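Local coordinates for adenosine kinase (Sinorhizobium meliloti, PDB 3UBO), which binds adenosine and ADP and, as a kinase of the pfkB family, probably catalyses transfer of a phosphate from ATP to adenosine, at residues V149-T155 / I177-R183; F80-A84 / A135-L139. One frame throughout, in Å; residues are numbered along the deposited sequence.

How the contacts relate
From the N terminus, contact 2 opens first, just beyond strand 77-80 of the parallel sheet. It closes a 50-residue excursion through helix 87-98 and strands 116-121 and 127-132 when the chain returns at 135-139. Contact 1 then opens at the end of helix 146-150 and closes after 21 residues, at the end of helix 168-179. The two are in series and neither nest nor cross. Contact 2 joins the loop leaving strand 77-80 of the parallel sheet to the loop leaving strand 127-132 of the mixed sheet, and contact 1 ties two neighbouring helix ends together over the parallel sheet. Their centres are about 22 Å apart, yet V149 CG2 packs on F80 CE2 at 3.9 Å.

Contact 1. Residues V149-T155 / I177-R183; sequences VAQSKVT and IAHAHGR
The imidazole of H181 lies under the methyl of A150, whose CB stands 3.5 Å from the ring centroid and only 13° off the ring normal, a CH-pi contact over one face. The guanidinium of R183 works by its edge, where A150 O sits close to its plane. The setting is the beta-alpha-beta crossover unit of strand 152-158, helix 168-179 and strand 184-188 in the parallel sheet of this ribokinase-like fold: the helix that precedes the first strand meets the end of the crossover helix.

Arginine suits its place because two of its N-H groups can reach one oxygen. R183 NE donates to A150 O at 2.9 Å, and a weak bond from R183 NH1 reaches the same atom at 3.1 Å. A150 is the last residue of helix 146-150, and its carbonyl lies at the C-terminal end, where a positive charge would probably be welcome. As modelled, the R183 chain is bent at chi2, though the exact path of its stem is doubtful; its side chain also packs on A4.

A bond inside its own segment helps set the H181 ring, ND1 to I177 O at 2.8 Å, with the acceptor tilted 30° from the ring plane. The type I turn from H179 to G182 brings H181 within reach of I177 O. On the inner side the contact is apolar. I177 CG2 meets V149 CB at 3.6 Å, the two branched side chains crossing at about a right angle. V149 holds CG1 anti to its backbone N (chi1 -170°), which carries that methyl against A178 CB, 3.4 Å away, while T155 OG1 approaches the same A178 CB at 4.1 Å.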
loop_
_atom_site.group_PDB
_atom_site.type_symbol
_atom_site.label_atom_id
_atom_site.label_comp_id
_atom_site.label_asym_id
_atom_site.label_seq_id
_atom_site.Cartn_x
_atom_site.Cartn_y
_atom_site.Cartn_z
ATOM N N VAL A 149 -8.223 10.846 27.757
ATOM C CA VAL A 149 -8.355 9.605 28.540
ATOM C C VAL A 149 -9.652 9.537 29.336
ATOM O O VAL A 149 -10.329 8.497 29.324
ATOM C CB VAL A 149 -7.190 9.372 29.474
ATOM C CG1 VAL A 149 -7.183 7.956 30.127
ATOM C CG2 VAL A 149 -5.919 9.708 28.739
ATOM N N ALA A 150 -10.019 10.635 29.995
ATOM C CA ALA A 150 -11.244 10.711 30.817
ATOM C C ALA A 150 -12.572 10.505 30.034
ATOM O O ALA A 150 -13.535 9.888 30.527
ATOM C CB ALA A 150 -11.258 12.053 31.599
ATOM N N GLN A 151 -12.615 11.019 28.818
ATOM C CA GLN A 151 -13.797 10.914 27.970
ATOM C C GLN A 151 -13.979 9.574 27.203
ATOM O O GLN A 151 -14.924 9.409 26.349
ATOM C CB GLN A 151 -13.763 12.061 26.970
ATOM C CG GLN A 151 -13.469 13.405 27.610
ATOM C CD GLN A 151 -13.261 14.497 26.571
ATOM O OE1 GLN A 151 -12.249 14.486 25.826
ATOM N NE2 GLN A 151 -14.225 15.447 26.498
ATOM N N SER A 152 -13.117 8.608 27.540
ATOM C CA SER A 152 -13.032 7.397 26.738
ATOM C C SER A 152 -13.335 6.179 27.574
ATOM O O SER A 152 -12.682 5.949 28.623
ATOM C CB SER A 152 -11.658 7.289 26.036
ATOM O OG SER A 152 -11.558 8.275 25.026
ATOM N N LYS A 153 -14.298 5.391 27.066
ATOM C CA LYS A 153 -14.869 4.287 27.833
ATOM C C LYS A 153 -13.799 3.256 28.175
ATOM O O LYS A 153 -13.528 2.956 29.344
ATOM C CB LYS A 153 -16.087 3.641 27.127
ATOM C CG LYS A 153 -17.297 4.592 26.815
ATOM C CD LYS A 153 -18.580 3.754 26.507
ATOM C CE LYS A 153 -19.590 4.472 25.637
ATOM N NZ LYS A 153 -20.893 3.686 25.581
ATOM N N VAL A 154 -13.195 2.705 27.132
ATOM C CA VAL A 154 -11.986 1.948 27.335
ATOM C C VAL A 154 -10.712 2.695 26.934
ATOM O O VAL A 154 -10.716 3.533 26.017
ATOM C CB VAL A 154 -12.048 0.650 26.677
ATOM C CG1 VAL A 154 -10.847 -0.120 27.107
ATOM C CG2 VAL A 154 -13.270 -0.063 27.196
ATOM N N THR A 155 -9.642 2.438 27.671
ATOM C CA THR A 155 -8.308 2.785 27.202
ATOM C C THR A 155 -7.549 1.450 26.922
ATOM O O THR A 155 -7.531 0.499 27.750
ATOM C CB THR A 155 -7.583 3.842 28.162
ATOM O OG1 THR A 155 -8.267 5.121 28.132
ATOM C CG2 THR A 155 -6.096 4.065 27.792
ATOM N N ILE A 177 -5.729 8.195 35.174
ATOM C CA ILE A 177 -6.736 9.151 34.673
ATOM C C ILE A 177 -8.087 8.543 34.364
ATOM O O ILE A 177 -9.109 9.224 34.489
ATOM C CB ILE A 177 -6.297 9.959 33.387
ATOM C CG1 ILE A 177 -4.965 10.729 33.637
ATOM C CG2 ILE A 177 -7.459 10.847 32.790
ATOM C CD1 ILE A 177 -4.488 11.617 32.479
ATOM N N ALA A 178 -8.105 7.270 33.954
ATOM C CA ALA A 178 -9.254 6.703 33.267
ATOM C C ALA A 178 -10.108 5.963 34.269
ATOM O O ALA A 178 -11.347 6.073 34.230
ATOM C CB ALA A 178 -8.810 5.758 32.147
ATOM N N HIS A 179 -9.452 5.186 35.137
ATOM C CA HIS A 179 -10.108 4.581 36.294
ATOM C C HIS A 179 -10.851 5.596 37.180
ATOM O O HIS A 179 -12.000 5.387 37.630
ATOM C CB HIS A 179 -9.059 3.917 37.127
ATOM C CG HIS A 179 -8.799 2.535 36.684
ATOM N ND1 HIS A 179 -7.727 1.794 37.122
ATOM C CD2 HIS A 179 -9.498 1.747 35.839
ATOM C CE1 HIS A 179 -7.789 0.589 36.574
ATOM N NE2 HIS A 179 -8.852 0.533 35.793
ATOM N N ALA A 180 -10.153 6.699 37.397
ATOM C CA ALA A 180 -10.608 7.781 38.229
ATOM C C ALA A 180 -11.801 8.479 37.555
ATOM O O ALA A 180 -12.473 9.326 38.154
ATOM C CB ALA A 180 -9.411 8.802 38.495
ATOM N N HIS A 181 -12.065 8.147 36.306
ATOM C CA HIS A 181 -13.234 8.724 35.697
ATOM C C HIS A 181 -14.341 7.702 35.419
ATOM O O HIS A 181 -15.295 8.048 34.740
ATOM C CB HIS A 181 -12.887 9.546 34.447
ATOM C CG HIS A 181 -12.342 10.904 34.754
ATOM N ND1 HIS A 181 -11.081 11.097 35.287
ATOM C CD2 HIS A 181 -12.868 12.141 34.585
ATOM C CE1 HIS A 181 -10.846 12.393 35.431
ATOM N NE2 HIS A 181 -11.911 13.053 35.005
ATOM N N GLY A 182 -14.232 6.493 35.983
ATOM C CA GLY A 182 -15.251 5.456 35.803
ATOM C C GLY A 182 -15.202 4.710 34.440
ATOM O O GLY A 182 -16.254 4.366 33.816
ATOM N N ARG A 183 -13.965 4.483 33.988
ATOM C CA ARG A 183 -13.627 3.979 32.694
ATOM C C ARG A 183 -12.859 2.696 32.950
ATOM O O ARG A 183 -12.490 2.373 34.074
ATOM C CB ARG A 183 -12.702 4.950 31.999
ATOM C CG ARG A 183 -13.330 6.194 31.429
ATOM C CD ARG A 183 -14.826 6.331 31.659
ATOM N NE ARG A 183 -15.206 7.710 31.320
ATOM C CZ ARG A 183 -16.415 8.125 30.929
ATOM N NH1 ARG A 183 -16.578 9.424 30.661
ATOM N NH2 ARG A 183 -17.437 7.256 30.778
#

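Contact 2. Residues F80-A84 / A135-L139; sequences FGKVA and ACVEL
A135 O accepts the backbone N-H of E138 at 3.0 Å, the bond of a 3-10 turn, and K82 CG lies beside the same oxygen at 3.5 Å. K82 uses its long aliphatic stem as filler. Its CB packs against C136 CA at 3.4 Å, its CG against L139 CB at 3.3 Å, and its CE runs alongside E138 O at 3.5 Å. Bends at chi2 (-19°) and chi3 curl the chain along the turn, and the ammonium end is carried away from it, towards a weak, long ion pair with D143. Cutting K82 back to an alanine would probably open a gap beside L139 and the E138 carbonyl, and leave D143 without this distant positive charge. Farther along, the small A135 suits a close approach of the two backbones, its CB lying 3.6 Å from A84 N, which donates to T114 OG1. L139 reaches the backbone of G81 with CD1, at 4.0 Å from G81 C. The turn lies near the adenosine site, with the C136 side chain about 7 Å from bound adenosine. The contact thus joins two loops in a buried contact, one leading from strand 77-80 to helix 87-98, the other from strand 127-132 to helix 146-150.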
loop_
_atom_site.group_PDB
_atom_site.type_symbol
_atom_site.label_atom_id
_atom_site.label_comp_id
_atom_site.label_asym_id
_atom_site.label_seq_id
_atom_site.Cartn_x
_atom_site.Cartn_y
_atom_site.Cartn_z
ATOM N N PHE A 80 -3.011 7.702 20.676
ATOM C CA PHE A 80 -1.802 8.433 21.018
ATOM C C PHE A 80 -0.615 7.618 20.511
ATOM O O PHE A 80 -0.497 6.410 20.888
ATOM C CB PHE A 80 -1.598 8.589 22.552
ATOM C CG PHE A 80 -2.734 9.253 23.304
ATOM C CD1 PHE A 80 -3.607 10.153 22.670
ATOM C CD2 PHE A 80 -2.900 8.996 24.693
ATOM C CE1 PHE A 80 -4.601 10.815 23.427
ATOM C CE2 PHE A 80 -3.899 9.601 25.429
ATOM C CZ PHE A 80 -4.734 10.535 24.823
ATOM N N GLY A 81 0.240 8.224 19.693
ATOM C CA GLY A 81 1.402 7.539 19.158
ATOM C C GLY A 81 2.596 8.460 19.005
ATOM O O GLY A 81 2.462 9.682 19.074
ATOM N N LYS A 82 3.769 7.871 18.795
ATOM C CA LYS A 82 4.994 8.643 18.632
ATOM C C LYS A 82 5.484 8.607 17.189
ATOM O O LYS A 82 5.830 7.547 16.667
ATOM C CB LYS A 82 6.086 8.121 19.570
ATOM C CG LYS A 82 6.676 9.182 20.485
ATOM C CD LYS A 82 6.392 10.581 19.965
ATOM C CE LYS A 82 5.976 11.515 21.089
ATOM N NZ LYS A 82 5.648 12.878 20.586
ATOM N N VAL A 83 5.509 9.771 16.548
ATOM C CA VAL A 83 5.957 9.876 15.166
ATOM C C VAL A 83 6.789 11.136 14.950
ATOM O O VAL A 83 6.656 12.112 15.689
ATOM C CB VAL A 83 4.769 9.884 14.185
ATOM C CG1 VAL A 83 4.012 8.566 14.261
ATOM C CG2 VAL A 83 3.845 11.055 14.482
ATOM N N ALA A 84 7.647 11.108 13.936
ATOM C CA ALA A 84 8.487 12.226 13.631
ATOM C C ALA A 84 7.815 13.165 12.649
ATOM O O ALA A 84 6.788 12.875 12.077
ATOM C CB ALA A 84 9.824 11.784 13.174
ATOM N N ALA A 135 11.091 7.197 16.227
ATOM C CA ALA A 135 10.343 8.117 17.078
ATOM C C ALA A 135 9.628 7.465 18.302
ATOM O O ALA A 135 9.726 7.961 19.407
ATOM C CB ALA A 135 9.385 8.990 16.227
ATOM N N CYS A 136 8.962 6.329 18.153
ATOM C CA CYS A 136 8.366 5.622 19.286
ATOM C C CYS A 136 9.128 5.563 20.670
ATOM O O CYS A 136 8.536 5.263 21.704
ATOM C CB CYS A 136 7.938 4.211 18.828
ATOM S SG CYS A 136 6.787 4.331 17.367
ATOM N N VAL A 137 10.417 5.816 20.746
ATOM C CA VAL A 137 11.037 5.714 22.087
ATOM C C VAL A 137 10.797 6.979 22.940
ATOM O O VAL A 137 10.781 6.930 24.156
ATOM C CB VAL A 137 12.540 5.432 22.013
ATOM C CG1 VAL A 137 12.808 4.033 21.479
ATOM C CG2 VAL A 137 13.212 6.528 21.174
ATOM N N GLU A 138 10.596 8.088 22.233
ATOM C CA GLU A 138 10.227 9.423 22.744
ATOM C C GLU A 138 8.793 9.498 23.244
ATOM O O GLU A 138 8.312 10.571 23.543
ATOM C CB GLU A 138 10.314 10.487 21.623
ATOM C CG GLU A 138 11.662 10.673 20.935
ATOM C CD GLU A 138 12.787 11.186 21.865
ATOM O OE1 GLU A 138 12.459 11.616 23.025
ATOM O OE2 GLU A 138 13.990 11.170 21.427
ATOM N N LEU A 139 8.068 8.390 23.284
ATOM C CA LEU A 139 6.698 8.519 23.723
ATOM C C LEU A 139 6.708 8.397 25.213
ATOM O O LEU A 139 7.304 7.439 25.778
ATOM C CB LEU A 139 5.797 7.432 23.139
ATOM C CG LEU A 139 4.364 7.407 23.714
ATOM C CD1 LEU A 139 3.366 8.286 22.899
ATOM C CD2 LEU A 139 3.894 5.977 23.954
#